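Local coordinates for protein hypothetical glycoside hydrolase (Parabacteroides distasonis, PDB 3TAW) that is a hypothetical glycoside hydrolase, probably a beta-propeller protein of the beta-fructosidase clan, whose precise function is unknown, at residues 236-242 and 270-274; 303-307 and 320-324. All coordinates share one frame. Where two conformers were deposited one is given. Numbering follows the deposited sequence.

Contact 1. Residues 236-242 and 270-274. With EDO (1,2-ethanediol), chain G; EDO (1,2-ethanediol), chain O; EDO (1,2-ethanediol), chain R.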
loop_
_atom_site.group_PDB
_atom_site.type_symbol
_atom_site.label_atom_id
_atom_site.label_comp_id
_atom_site.label_asym_id
_atom_site.label_seq_id
_atom_site.Cartn_x
_atom_site.Cartn_y
_atom_site.Cartn_z
ATOM N N ARG A 236 -10.871 3.347 -16.486
ATOM C CA ARG A 236 -11.773 2.976 -17.569
ATOM C C ARG A 236 -13.173 3.536 -17.387
ATOM O O ARG A 236 -13.758 3.486 -16.299
ATOM C CB ARG A 236 -11.816 1.463 -17.712
ATOM C CG ARG A 236 -12.142 0.762 -16.464
ATOM C CD ARG A 236 -12.211 -0.731 -16.576
ATOM N NE ARG A 236 -12.478 -1.251 -15.237
ATOM C CZ ARG A 236 -12.798 -2.506 -14.926
ATOM N NH1 ARG A 236 -12.893 -3.465 -15.862
ATOM N NH2 ARG A 236 -13.004 -2.800 -13.646
ATOM N N SER A 237 -13.726 4.043 -18.491
ATOM C CA SER A 237 -15.022 4.657 -18.474
ATOM C C SER A 237 -16.071 3.649 -18.049
ATOM O O SER A 237 -16.080 2.522 -18.540
ATOM C CB SER A 237 -15.350 5.169 -19.883
ATOM O OG SER A 237 -16.740 5.436 -20.019
ATOM N N GLY A 238 -16.961 4.066 -17.147
ATOM C CA GLY A 238 -18.144 3.280 -16.781
ATOM C C GLY A 238 -17.982 2.334 -15.605
ATOM O O GLY A 238 -18.941 1.665 -15.204
ATOM N N TYR A 239 -16.776 2.257 -15.052
ATOM C CA TYR A 239 -16.501 1.370 -13.923
ATOM C C TYR A 239 -16.088 2.179 -12.718
ATOM O O TYR A 239 -15.814 3.365 -12.828
ATOM C CB TYR A 239 -15.400 0.361 -14.276
ATOM C CG TYR A 239 -15.790 -0.611 -15.372
ATOM C CD1 TYR A 239 -15.721 -0.250 -16.728
ATOM C CD2 TYR A 239 -16.239 -1.886 -15.070
ATOM C CE1 TYR A 239 -16.080 -1.155 -17.728
ATOM C CE2 TYR A 239 -16.619 -2.781 -16.058
ATOM C CZ TYR A 239 -16.517 -2.421 -17.391
ATOM O OH TYR A 239 -16.894 -3.328 -18.358
ATOM N N PHE A 240 -16.028 1.516 -11.572
ATOM C CA PHE A 240 -15.647 2.165 -10.306
ATOM C C PHE A 240 -14.227 2.718 -10.346
ATOM O O PHE A 240 -13.921 3.683 -9.632
ATOM C CB PHE A 240 -15.784 1.194 -9.131
ATOM C CG PHE A 240 -14.756 0.102 -9.126
ATOM C CD1 PHE A 240 -14.926 -1.024 -9.919
ATOM C CD2 PHE A 240 -13.615 0.206 -8.345
ATOM C CE1 PHE A 240 -13.976 -2.024 -9.941
ATOM C CE2 PHE A 240 -12.655 -0.786 -8.346
ATOM C CZ PHE A 240 -12.829 -1.906 -9.173
ATOM N N ASP A 241 -13.360 2.081 -11.139
ATOM C CA ASP A 241 -11.985 2.532 -11.321
ATOM C C ASP A 241 -11.829 3.329 -12.611
ATOM O O ASP A 241 -11.150 2.912 -13.530
ATOM C CB ASP A 241 -11.011 1.348 -11.255
ATOM C CG ASP A 241 -11.304 0.245 -12.282
ATOM O OD1 ASP A 241 -12.448 0.138 -12.822
ATOM O OD2 ASP A 241 -10.366 -0.570 -12.523
ATOM N N SER A 242 -12.435 4.512 -12.611
ATOM C CA SER A 242 -12.603 5.351 -13.788
ATOM C C SER A 242 -11.766 6.624 -13.750
ATOM O O SER A 242 -11.630 7.300 -14.782
ATOM C CB SER A 242 -14.097 5.683 -13.968
ATOM O OG SER A 242 -14.750 5.963 -12.718
ATOM N N GLU A 270 -21.611 10.248 -15.412
ATOM C CA GLU A 270 -21.921 9.103 -16.259
ATOM C C GLU A 270 -20.710 8.347 -16.766
ATOM O O GLU A 270 -20.836 7.200 -17.195
ATOM C CB GLU A 270 -22.831 9.519 -17.428
ATOM C CG GLU A 270 -24.236 9.904 -16.974
ATOM C CD GLU A 270 -24.905 8.823 -16.115
ATOM O OE1 GLU A 270 -24.685 7.619 -16.388
ATOM O OE2 GLU A 270 -25.641 9.178 -15.161
ATOM N N LYS A 271 -19.528 8.949 -16.712
ATOM C CA LYS A 271 -18.331 8.246 -17.164
ATOM C C LYS A 271 -17.679 7.427 -16.042
ATOM O O LYS A 271 -16.686 6.748 -16.265
ATOM C CB LYS A 271 -17.349 9.208 -17.831
ATOM C CG LYS A 271 -17.852 9.746 -19.180
ATOM C CD LYS A 271 -18.525 8.656 -20.030
ATOM C CE LYS A 271 -18.957 9.196 -21.392
ATOM N NZ LYS A 271 -19.434 8.139 -22.338
ATOM N N GLY A 272 -18.265 7.477 -14.845
ATOM C CA GLY A 272 -17.938 6.531 -13.773
ATOM C C GLY A 272 -19.035 5.473 -13.689
ATOM O O GLY A 272 -19.832 5.332 -14.607
ATOM N N ASP A 273 -19.055 4.718 -12.597
ATOM C CA ASP A 273 -20.128 3.797 -12.288
ATOM C C ASP A 273 -20.983 4.447 -11.212
ATOM O O ASP A 273 -20.564 4.547 -10.071
ATOM C CB ASP A 273 -19.574 2.460 -11.784
ATOM C CG ASP A 273 -20.657 1.410 -11.619
ATOM O OD1 ASP A 273 -21.856 1.772 -11.457
ATOM O OD2 ASP A 273 -20.306 0.220 -11.653
ATOM N N THR A 274 -22.192 4.864 -11.582
ATOM C CA THR A 274 -23.049 5.634 -10.674
ATOM C C THR A 274 -23.669 4.767 -9.561
ATOM O O THR A 274 -24.362 5.285 -8.671
ATOM C CB THR A 274 -24.144 6.374 -11.465
ATOM O OG1 THR A 274 -24.812 5.446 -12.321
ATOM C CG2 THR A 274 -23.517 7.465 -12.332
HETATM C C1 EDO G . -12.146 5.969 -22.116
HETATM O O1 EDO G . -12.906 6.819 -21.238
HETATM C C2 EDO G . -11.312 5.015 -21.296
HETATM O O2 EDO G . -12.217 4.079 -20.733
HETATM C C1 EDO O . -19.830 -2.623 -13.882
HETATM O O1 EDO O . -20.467 -1.376 -14.166
HETATM C C2 EDO O . -20.619 -3.763 -14.494
HETATM O O2 EDO O . -20.918 -3.429 -15.850
HETATM C C1 EDO R . -19.466 11.158 -25.150
HETATM O O1 EDO R . -18.892 11.106 -23.842
HETATM C C2 EDO R . -19.665 9.730 -25.639
HETATM O O2 EDO R . -20.258 8.920 -24.615
HETATM O O HOH W 1 -17.803 -0.802 -11.591
#

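Contact 2. Residues 303-307 and 320-324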
loop_
_atom_site.group_PDB
_atom_site.type_symbol
_atom_site.label_atom_id
_atom_site.label_comp_id
_atom_site.label_asym_id
_atom_site.label_seq_id
_atom_site.Cartn_x
_atom_site.Cartn_y
_atom_site.Cartn_z
ATOM N N PRO A 303 -16.280 -3.554 -7.428
ATOM C CA PRO A 303 -15.329 -3.637 -6.317
ATOM C C PRO A 303 -15.676 -4.765 -5.344
ATOM O O PRO A 303 -16.849 -5.118 -5.204
ATOM C CB PRO A 303 -15.462 -2.273 -5.635
ATOM C CG PRO A 303 -16.798 -1.756 -6.027
ATOM C CD PRO A 303 -17.102 -2.337 -7.369
ATOM N N PHE A 304 -14.662 -5.331 -4.703
ATOM C CA PHE A 304 -14.865 -6.404 -3.724
ATOM C C PHE A 304 -14.980 -5.796 -2.325
ATOM O O PHE A 304 -15.345 -6.487 -1.399
ATOM C CB PHE A 304 -13.769 -7.456 -3.758
ATOM C CG PHE A 304 -12.465 -7.012 -3.180
ATOM C CD1 PHE A 304 -11.560 -6.308 -3.938
ATOM C CD2 PHE A 304 -12.125 -7.320 -1.879
ATOM C CE1 PHE A 304 -10.362 -5.884 -3.401
ATOM C CE2 PHE A 304 -10.919 -6.922 -1.337
ATOM C CZ PHE A 304 -10.028 -6.201 -2.105
ATOM N N LEU A 305 -14.681 -4.509 -2.201
ATOM C CA LEU A 305 -14.808 -3.778 -0.932
ATOM C C LEU A 305 -15.167 -2.334 -1.269
ATOM O O LEU A 305 -14.565 -1.760 -2.159
ATOM C CB LEU A 305 -13.494 -3.815 -0.167
ATOM C CG LEU A 305 -13.489 -3.405 1.315
ATOM C CD1 LEU A 305 -14.164 -4.478 2.182
ATOM C CD2 LEU A 305 -12.039 -3.168 1.790
ATOM N N GLN A 306 -16.138 -1.757 -0.563
ATOM C CA GLN A 306 -16.543 -0.369 -0.801
ATOM C C GLN A 306 -16.855 0.312 0.531
ATOM O O GLN A 306 -17.147 -0.373 1.515
ATOM C CB GLN A 306 -17.771 -0.304 -1.735
ATOM C CG GLN A 306 -19.060 -0.840 -1.126
ATOM C CD GLN A 306 -20.290 -0.604 -2.012
ATOM O OE1 GLN A 306 -20.931 -1.557 -2.423
ATOM N NE2 GLN A 306 -20.606 0.648 -2.307
ATOM N N PRO A 307 -16.749 1.649 0.574
ATOM C CA PRO A 307 -17.107 2.341 1.823
ATOM C C PRO A 307 -18.538 2.022 2.253
ATOM O O PRO A 307 -19.485 2.150 1.458
ATOM C CB PRO A 307 -16.925 3.807 1.476
ATOM C CG PRO A 307 -15.888 3.807 0.414
ATOM C CD PRO A 307 -16.216 2.594 -0.428
ATOM N N GLY A 320 -14.753 9.443 0.704
ATOM C CA GLY A 320 -14.635 8.098 1.262
ATOM C C GLY A 320 -13.600 7.223 0.581
ATOM O O GLY A 320 -13.387 7.324 -0.631
ATOM N N THR A 321 -12.958 6.362 1.371
ATOM C CA THR A 321 -12.092 5.322 0.824
ATOM C C THR A 321 -12.194 4.045 1.659
ATOM O O THR A 321 -12.523 4.070 2.853
ATOM C CB THR A 321 -10.562 5.701 0.807
ATOM O OG1 THR A 321 -10.029 5.592 2.128
ATOM C CG2 THR A 321 -10.294 7.100 0.271
ATOM N N VAL A 322 -11.917 2.938 0.996
ATOM C CA VAL A 322 -11.489 1.714 1.661
ATOM C C VAL A 322 -10.209 1.345 0.931
ATOM O O VAL A 322 -10.211 0.581 -0.053
ATOM C CB VAL A 322 -12.578 0.599 1.674
ATOM C CG1 VAL A 322 -13.693 0.984 2.617
ATOM C CG2 VAL A 322 -13.139 0.269 0.274
ATOM N N PHE A 323 -9.098 1.914 1.426
ATOM C CA PHE A 323 -7.845 1.951 0.691
ATOM C C PHE A 323 -6.978 0.762 1.106
ATOM O O PHE A 323 -6.313 0.779 2.151
ATOM C CB PHE A 323 -7.121 3.283 0.932
ATOM C CG PHE A 323 -6.038 3.562 -0.071
ATOM C CD1 PHE A 323 -6.339 4.091 -1.324
ATOM C CD2 PHE A 323 -4.721 3.233 0.225
ATOM C CE1 PHE A 323 -5.331 4.328 -2.250
ATOM C CE2 PHE A 323 -3.705 3.466 -0.696
ATOM C CZ PHE A 323 -4.003 4.009 -1.920
ATOM N N VAL A 324 -7.042 -0.291 0.300
ATOM C CA VAL A 324 -6.424 -1.562 0.638
ATOM C C VAL A 324 -4.930 -1.481 0.481
ATOM O O VAL A 324 -4.438 -0.997 -0.518
ATOM C CB VAL A 324 -7.047 -2.740 -0.145
ATOM C CG1 VAL A 324 -8.525 -2.904 0.277
ATOM C CG2 VAL A 324 -6.879 -2.557 -1.651
#

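Contact 1. Residues 236-242 and 270-274
Neither 236-242 nor 270-274 forms regular secondary structure, and the two loops meet backbone to backbone, with CA atoms 4.4 Å apart for Gly238 and Gly272 and 4.7 Å for Tyr239 and Asp273. Arg236 to Tyr239 make a type II beta turn, whose own closing bond, Tyr239 N to Arg236 O, is weak at 3.5 Å. The Gly238 N-H at the turn's third position instead points across to Lys271 O, a nearly straight hydrogen bond of 2.8 Å. Gly238, with positive phi as this position of a type II turn favours, also brings its CA within 3.4 Å of Gly272 O in a CA-H...O contact. In the propeller fold of this family these are loops at the ends of blade strands, the first leading into strand 244-254 and the second following strand 257-265. Ser242 OG donates to Tyr239 O (2.8 Å), a bond that stays within 236-242, and also lies against Gly272 CA (3.4 Å), where a CB would crowd it. The same hydroxyl meets Glu267 N near the start of the second loop. Asp273 CB packs 3.6 Å from Gly238 O, while a water accepts from Phe240 N (2.9 Å) and donates to Asp273 OD2 (2.7 Å), bridging the loops. Within 236-242, Arg236 NE forms a salt bridge with Asp241 OD1 (2.8 Å), and Asp241 OD2 pairs with Arg299. On the solvent side, Ser237 OG touches Lys271 CD at 3.7 Å. Three 1,2-ethanediol molecules, probably from the crystallisation liquor, bind Ser237 N, Lys271 NZ and Asp273 OD2.

Contact 2. Residues 303-307 and 320-324
Gly320 begins 320-324 next to Pro307, whose CG is 4.1 Å from Gly320 C; a CB on this glycine would point toward the proline ring, and its positive phi would also press that CB against the preceding carbonyl. Thr321 directs its CA-to-CB bond away from 303-307, so its backbone does the packing, with Thr321 C 3.9 Å from Pro307 CG. Val322 is the chief apolar residue of the interface. Its CG2 lies 3.5 Å from Leu305 O, 3.6 Å from Gln306 CA and 3.9 Å from Pro307 CD, while its CB meets Leu305 CD2 at 3.8 Å. Here the chain enters strand 322-330, the first strand of a three-stranded antiparallel sheet consistent with a blade of the beta-propeller expected for this family, and 303-307, part of the loop from strand 296-299 to helix 310-313, runs alongside in a roughly opposite direction (142°). Both segments bond by their backbones to strand 281-288, Phe304 and Leu305 at Ala283, Gly320 and Val322 at Tyr281, so they are held together through a third element and by side-chain packing. Phe323 turns away from the loop. Val324 points back to it, placing CG1 3.8 Å from Leu305 CD2 and 4.3 Å from Phe304 CZ. Leu336 touches both Phe304 and Val324, and Tyr338 both Leu305 and Val322, so strand 333-340 covers the two segments together.

Overall arrangement
Contact 1 closes before contact 2 opens along the chain, yet their centres are only 15 Å apart, on the same side of the chain's centre. They touch directly: Phe240 CD1 packs 3.6 Å from Pro303 CD, and Tyr276 reaches both of these residues. Contact 1 is peripheral, about 23 Å from the chain centre, and polar; contact 2 lies deeper, about 13 Å from it, and is apolar. Between nearest atoms, an acetate ion is about 3 Å from the Gln306 side chain and an unknown ligand about 4 Å from that of Thr321; both probably come from the crystallisation liquor, but contact 2 may border a pocket. The magnesium ion is bound elsewhere, by Asn355 and Phe356.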